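Local structure of mandalate racemase/muconate lactonizing enzyme (4E4U) at residues V37-Y41 and H309-V315; I53-V57 and T89-V93. The protein is probably an enolase-superfamily enzyme of the mandelate racemase/muconate lactonizing type, which in relatives works by abstracting a proton next to a carboxylate. All coordinates share one frame; numbering follows the deposited sequence.

In the fold
The chain opens with an antiparallel sheet, strands 3-12, 22-30 and 35-40, and the last of these reaches contact 1. Helix 47-61 follows directly and, after helix 70-79, helix 88-109 returns to it; contact 2, between 53-57 and 89-93, closes this short loop inside the N-terminal domain. The chain then builds the barrel, and at 309-315, after strand 305-306, it packs against 37-41. Contact 1 therefore closes a loop in which contact 2 is nested, and it ties the two domains together. The centres of the two contacts lie about 15 Å apart, yet they touch: Ile40, on the strand, packs against Ile54 and Val93 of the helix pair.

Contact 1. Residues V37-Y41 and H309-V315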
loop_
_atom_site.group_PDB
_atom_site.type_symbol
_atom_site.label_atom_id
_atom_site.label_comp_id
_atom_site.label_asym_id
_atom_site.label_seq_id
_atom_site.Cartn_x
_atom_site.Cartn_y
_atom_site.Cartn_z
ATOM N N VAL A 37 42.783 1.394 -20.920
ATOM C CA VAL A 37 42.285 0.056 -21.216
ATOM C C VAL A 37 40.989 -0.217 -20.451
ATOM O O VAL A 37 40.790 0.295 -19.351
ATOM C CB VAL A 37 43.361 -1.021 -20.922
ATOM C CG1 VAL A 37 43.656 -1.105 -19.427
ATOM C CG2 VAL A 37 42.951 -2.381 -21.487
ATOM N N GLY A 38 40.099 -0.999 -21.057
ATOM C CA GLY A 38 38.843 -1.358 -20.429
ATOM C C GLY A 38 38.429 -2.764 -20.806
ATOM O O GLY A 38 39.045 -3.400 -21.678
ATOM N N GLU A 39 37.389 -3.258 -20.144
ATOM C CA GLU A 39 36.873 -4.594 -20.395
ATOM C C GLU A 39 35.358 -4.529 -20.512
ATOM O O GLU A 39 34.706 -3.747 -19.812
ATOM C CB GLU A 39 37.284 -5.575 -19.288
ATOM C CG GLU A 39 36.815 -6.997 -19.566
ATOM C CD GLU A 39 37.487 -8.062 -18.720
ATOM O OE1 GLU A 39 38.369 -7.747 -17.887
ATOM O OE2 GLU A 39 37.121 -9.245 -18.905
ATOM N N ILE A 40 34.819 -5.343 -21.413
ATOM C CA ILE A 40 33.397 -5.407 -21.694
ATOM C C ILE A 40 32.848 -6.754 -21.239
ATOM O O ILE A 40 33.422 -7.794 -21.562
ATOM C CB ILE A 40 33.165 -5.233 -23.206
ATOM C CG1 ILE A 40 33.542 -3.808 -23.619
ATOM C CG2 ILE A 40 31.732 -5.586 -23.599
ATOM C CD1 ILE A 40 33.604 -3.570 -25.107
ATOM N N TYR A 41 31.747 -6.737 -20.484
ATOM C CA TYR A 41 31.112 -7.970 -20.030
ATOM C C TYR A 41 29.767 -8.078 -20.726
ATOM O O TYR A 41 28.804 -7.396 -20.358
ATOM C CB TYR A 41 30.927 -7.972 -18.511
ATOM C CG TYR A 41 30.567 -9.321 -17.917
ATOM C CD1 TYR A 41 31.512 -10.331 -17.844
ATOM C CD2 TYR A 41 29.300 -9.576 -17.407
ATOM C CE1 TYR A 41 31.209 -11.561 -17.295
ATOM C CE2 TYR A 41 28.987 -10.811 -16.847
ATOM C CZ TYR A 41 29.950 -11.800 -16.800
ATOM O OH TYR A 41 29.672 -13.035 -16.253
ATOM N N HIS A 309 30.535 -8.368 -8.724
ATOM C CA HIS A 309 30.696 -9.641 -9.401
ATOM C C HIS A 309 31.928 -9.609 -10.292
ATOM O O HIS A 309 32.278 -8.567 -10.861
ATOM C CB HIS A 309 29.452 -9.897 -10.257
ATOM C CG HIS A 309 29.612 -11.007 -11.248
ATOM N ND1 HIS A 309 30.043 -10.793 -12.539
ATOM C CD2 HIS A 309 29.365 -12.335 -11.150
ATOM C CE1 HIS A 309 30.081 -11.946 -13.185
ATOM N NE2 HIS A 309 29.673 -12.894 -12.363
ATOM N N LEU A 310 32.574 -10.757 -10.434
ATOM C CA LEU A 310 33.694 -10.871 -11.349
ATOM C C LEU A 310 33.767 -12.294 -11.905
ATOM O O LEU A 310 34.009 -13.246 -11.165
ATOM C CB LEU A 310 34.993 -10.486 -10.635
ATOM C CG LEU A 310 36.066 -9.771 -11.451
ATOM C CD1 LEU A 310 36.607 -10.684 -12.542
ATOM C CD2 LEU A 310 35.525 -8.470 -12.036
ATOM N N TYR A 311 33.531 -12.432 -13.207
ATOM C CA TYR A 311 33.772 -13.691 -13.901
ATOM C C TYR A 311 34.293 -13.344 -15.282
ATOM O O TYR A 311 33.637 -13.570 -16.301
ATOM C CB TYR A 311 32.518 -14.573 -13.992
ATOM C CG TYR A 311 32.886 -15.996 -14.357
ATOM C CD1 TYR A 311 33.601 -16.791 -13.467
ATOM C CD2 TYR A 311 32.565 -16.534 -15.599
ATOM C CE1 TYR A 311 33.973 -18.082 -13.790
ATOM C CE2 TYR A 311 32.932 -17.839 -15.931
ATOM C CZ TYR A 311 33.631 -18.603 -15.019
ATOM O OH TYR A 311 34.004 -19.892 -15.334
ATOM N N ASN A 312 35.489 -12.771 -15.298
ATOM C CA ASN A 312 36.046 -12.167 -16.496
ATOM C C ASN A 312 37.501 -11.814 -16.205
ATOM O O ASN A 312 38.074 -12.346 -15.244
ATOM C CB ASN A 312 35.196 -10.968 -16.985
ATOM C CG ASN A 312 34.873 -9.966 -15.888
ATOM O OD1 ASN A 312 33.936 -10.149 -15.099
ATOM N ND2 ASN A 312 35.626 -8.877 -15.857
ATOM N N GLY A 313 38.093 -10.931 -17.009
ATOM C CA GLY A 313 39.525 -10.685 -16.960
ATOM C C GLY A 313 39.992 -9.717 -15.886
ATOM O O GLY A 313 39.195 -9.176 -15.114
ATOM N N PRO A 314 41.308 -9.487 -15.832
ATOM C CA PRO A 314 41.877 -8.655 -14.772
ATOM C C PRO A 314 41.674 -7.160 -14.996
ATOM O O PRO A 314 41.883 -6.384 -14.069
ATOM C CB PRO A 314 43.369 -9.003 -14.820
ATOM C CG PRO A 314 43.596 -9.381 -16.243
ATOM C CD PRO A 314 42.353 -10.110 -16.663
ATOM N N VAL A 315 41.275 -6.750 -16.196
ATOM C CA VAL A 315 41.021 -5.329 -16.427
ATOM C C VAL A 315 39.699 -4.927 -15.768
ATOM O O VAL A 315 39.637 -3.934 -15.037
ATOM C CB VAL A 315 41.054 -4.969 -17.927
ATOM C CG1 VAL A 315 40.615 -3.526 -18.140
ATOM C CG2 VAL A 315 42.461 -5.203 -18.499
#
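Glu39, Val315 and Tyr41 supply most of the surface that segments 37-41 and 309-315 bury against each other. The Glu39 chain, with CG anti to the backbone N (chi1 -177°) and extended beyond it, carries its carboxylate to the start of helix 314-325. There Gly313 N, in the N-cap position, gives its N-H to Glu39 OE2 at 2.7 Å, 159° at the hydrogen, meeting the syn lone pair of that oxygen. Asn312 ND2 adds only a weak bond to the same OE2, 3.4 Å long, from an amide plane nearly perpendicular to the carboxylate. OE1 is held in turn by Gly316 N, one residue past the segment.

Val315, in the first turn of the helix, packs against the strand. Its CG1 lies 3.5 Å from Gly38 C, against bare backbone, and 4.1 Å from Val37 CG1, while CB and CG1 rest against the CB of Glu39.

Tyr41 extends the contact the other way along the loop. Tyr311 O lies at the edge of the ring, near its plane, 3.3 Å from Tyr41 CE1. The His309 ring turns its edge toward the Tyr41 face in an offset edge-to-face pair, centroids 5.4 Å apart and planes at 60°; His309 itself is hydrogen-bonded through ND1 to Asn282. Asn312 OD1, also bonded to Asn282, takes Tyr311 N from above its carbonyl plane and so braces the loop from within.

In the enolase superfamily an N-terminal domain caps a barrel at the C-terminal ends of its strands, and this contact joins the two. Chemically, the N-H groups of Gly313 and Gly316 would probably stabilise a negative charge on buried Glu39, an effect partly offset by the Gly313 carbonyl close to OE1.

Contact 2. Residues I53-V57 and T89-V93; sequences IIDDV and TMMGV
Helical segments 53-57 and 89-93 draw together at Ile54 and Val93, whose CA atoms are 6.4 Å apart. Their short axes cross at -73° with a closest approach of 10.5 Å, a steep crossing that limits the shared surface to a small patch of side chains. Within each segment the helical backbone bond is kept, Val57 N to Ile53 O on one side and Val93 N to Thr89 O on the other.

Val93 lies at the middle of the patch, and both its methyls meet the opposing helix. CG1 points at Val57, 3.8 Å from its CB, the two side chains meeting tip to tip. CG2, beside the backbone N, turns instead to Ile53, 3.9 Å from its CG2, and Ile54 CG1 lies equally near both methyls of Val93. Such helix-on-helix packing belongs to the N-terminal domain of the enolase superfamily, in which a three-stranded antiparallel sheet is followed by a bundle of helices; here Ile54 also reaches strand 3-12, through Leu6 and Thr8, and so joins the helix pair to the sheet.

On the Val57 flank the Met90 chain leaves its helix with CG anti to the backbone N, then bends at chi2 (60°) and again at chi3. The bends bring the thioether back over valine: Met90 SD is 3.6 Å from Val57 CG2 and nearly as close to CG1, and the Met90 methyl also rests on CG2. At the far end Ile53 CD1 meets Thr89 CG2 at 4.1 Å, crossing it at about a right angle. The hydroxyl of Thr89 is engaged elsewhere, hydrogen-bonded to Asp87 of the second subunit, whose Phe45 packs on Ile53 and Val57.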
loop_
_atom_site.group_PDB
_atom_site.type_symbol
_atom_site.label_atom_id
_atom_site.label_comp_id
_atom_site.label_asym_id
_atom_site.label_seq_id
_atom_site.Cartn_x
_atom_site.Cartn_y
_atom_site.Cartn_z
ATOM N N ILE A 53 30.156 -4.516 -33.314
ATOM C CA ILE A 53 29.338 -3.735 -32.390
ATOM C C ILE A 53 30.191 -2.663 -31.706
ATOM O O ILE A 53 29.810 -1.484 -31.635
ATOM C CB ILE A 53 28.708 -4.632 -31.311
ATOM C CG1 ILE A 53 27.583 -5.481 -31.908
ATOM C CG2 ILE A 53 28.162 -3.793 -30.164
ATOM C CD1 ILE A 53 27.056 -6.522 -30.953
ATOM N N ILE A 54 31.355 -3.072 -31.209
ATOM C CA ILE A 54 32.223 -2.153 -30.485
ATOM C C ILE A 54 32.695 -1.020 -31.396
ATOM O O ILE A 54 32.691 0.152 -30.995
ATOM C CB ILE A 54 33.416 -2.894 -29.867
ATOM C CG1 ILE A 54 32.928 -3.849 -28.773
ATOM C CG2 ILE A 54 34.428 -1.917 -29.294
ATOM C CD1 ILE A 54 33.925 -4.944 -28.436
ATOM N N ASP A 55 33.067 -1.354 -32.630
ATOM C CA ASP A 55 33.456 -0.334 -33.602
ATOM C C ASP A 55 32.320 0.674 -33.802
ATOM O O ASP A 55 32.549 1.884 -33.857
ATOM C CB ASP A 55 33.810 -0.971 -34.952
ATOM C CG ASP A 55 35.200 -1.574 -34.977
ATOM O OD1 ASP A 55 35.997 -1.308 -34.055
ATOM O OD2 ASP A 55 35.492 -2.310 -35.943
ATOM N N ASP A 56 31.096 0.171 -33.905
ATOM C CA ASP A 56 29.947 1.025 -34.155
ATOM C C ASP A 56 29.705 2.004 -33.006
ATOM O O ASP A 56 29.514 3.202 -33.227
ATOM C CB ASP A 56 28.706 0.166 -34.392
ATOM C CG ASP A 56 27.523 0.976 -34.874
ATOM O OD1 ASP A 56 27.518 1.351 -36.067
ATOM O OD2 ASP A 56 26.600 1.230 -34.071
ATOM N N VAL A 57 29.721 1.495 -31.779
ATOM C CA VAL A 57 29.484 2.337 -30.612
ATOM C C VAL A 57 30.583 3.390 -30.492
ATOM O O VAL A 57 30.317 4.563 -30.239
ATOM C CB VAL A 57 29.428 1.494 -29.325
ATOM C CG1 VAL A 57 29.255 2.386 -28.096
ATOM C CG2 VAL A 57 28.294 0.469 -29.411
ATOM N N THR A 89 23.622 -5.301 -24.184
ATOM C CA THR A 89 24.907 -5.366 -24.871
ATOM C C THR A 89 25.538 -3.984 -24.968
ATOM O O THR A 89 26.742 -3.836 -24.736
ATOM C CB THR A 89 24.788 -6.023 -26.261
ATOM O OG1 THR A 89 24.366 -7.383 -26.106
ATOM C CG2 THR A 89 26.117 -5.997 -26.997
ATOM N N MET A 90 24.730 -2.969 -25.271
ATOM C CA MET A 90 25.254 -1.604 -25.360
ATOM C C MET A 90 25.839 -1.177 -24.025
ATOM O O MET A 90 26.885 -0.539 -23.976
ATOM C CB MET A 90 24.159 -0.624 -25.777
ATOM C CG MET A 90 24.582 0.844 -25.699
ATOM S SD MET A 90 25.997 1.260 -26.750
ATOM C CE MET A 90 25.140 1.947 -28.166
ATOM N N MET A 91 25.172 -1.534 -22.933
ATOM C CA MET A 91 25.678 -1.159 -21.627
ATOM C C MET A 91 27.009 -1.839 -21.315
ATOM O O MET A 91 27.901 -1.218 -20.736
ATOM C CB MET A 91 24.638 -1.416 -20.551
ATOM C CG MET A 91 23.441 -0.467 -20.623
ATOM S SD MET A 91 23.848 1.274 -20.355
ATOM C CE MET A 91 24.054 1.898 -22.022
ATOM N N GLY A 92 27.165 -3.104 -21.705
ATOM C CA GLY A 92 28.459 -3.759 -21.576
ATOM C C GLY A 92 29.538 -3.037 -22.367
ATOM O O GLY A 92 30.633 -2.777 -21.864
ATOM N N VAL A 93 29.230 -2.693 -23.612
ATOM C CA VAL A 93 30.199 -2.003 -24.456
ATOM C C VAL A 93 30.594 -0.651 -23.878
ATOM O O VAL A 93 31.786 -0.336 -23.767
ATOM C CB VAL A 93 29.680 -1.827 -25.894
ATOM C CG1 VAL A 93 30.655 -0.997 -26.724
ATOM C CG2 VAL A 93 29.453 -3.185 -26.535
#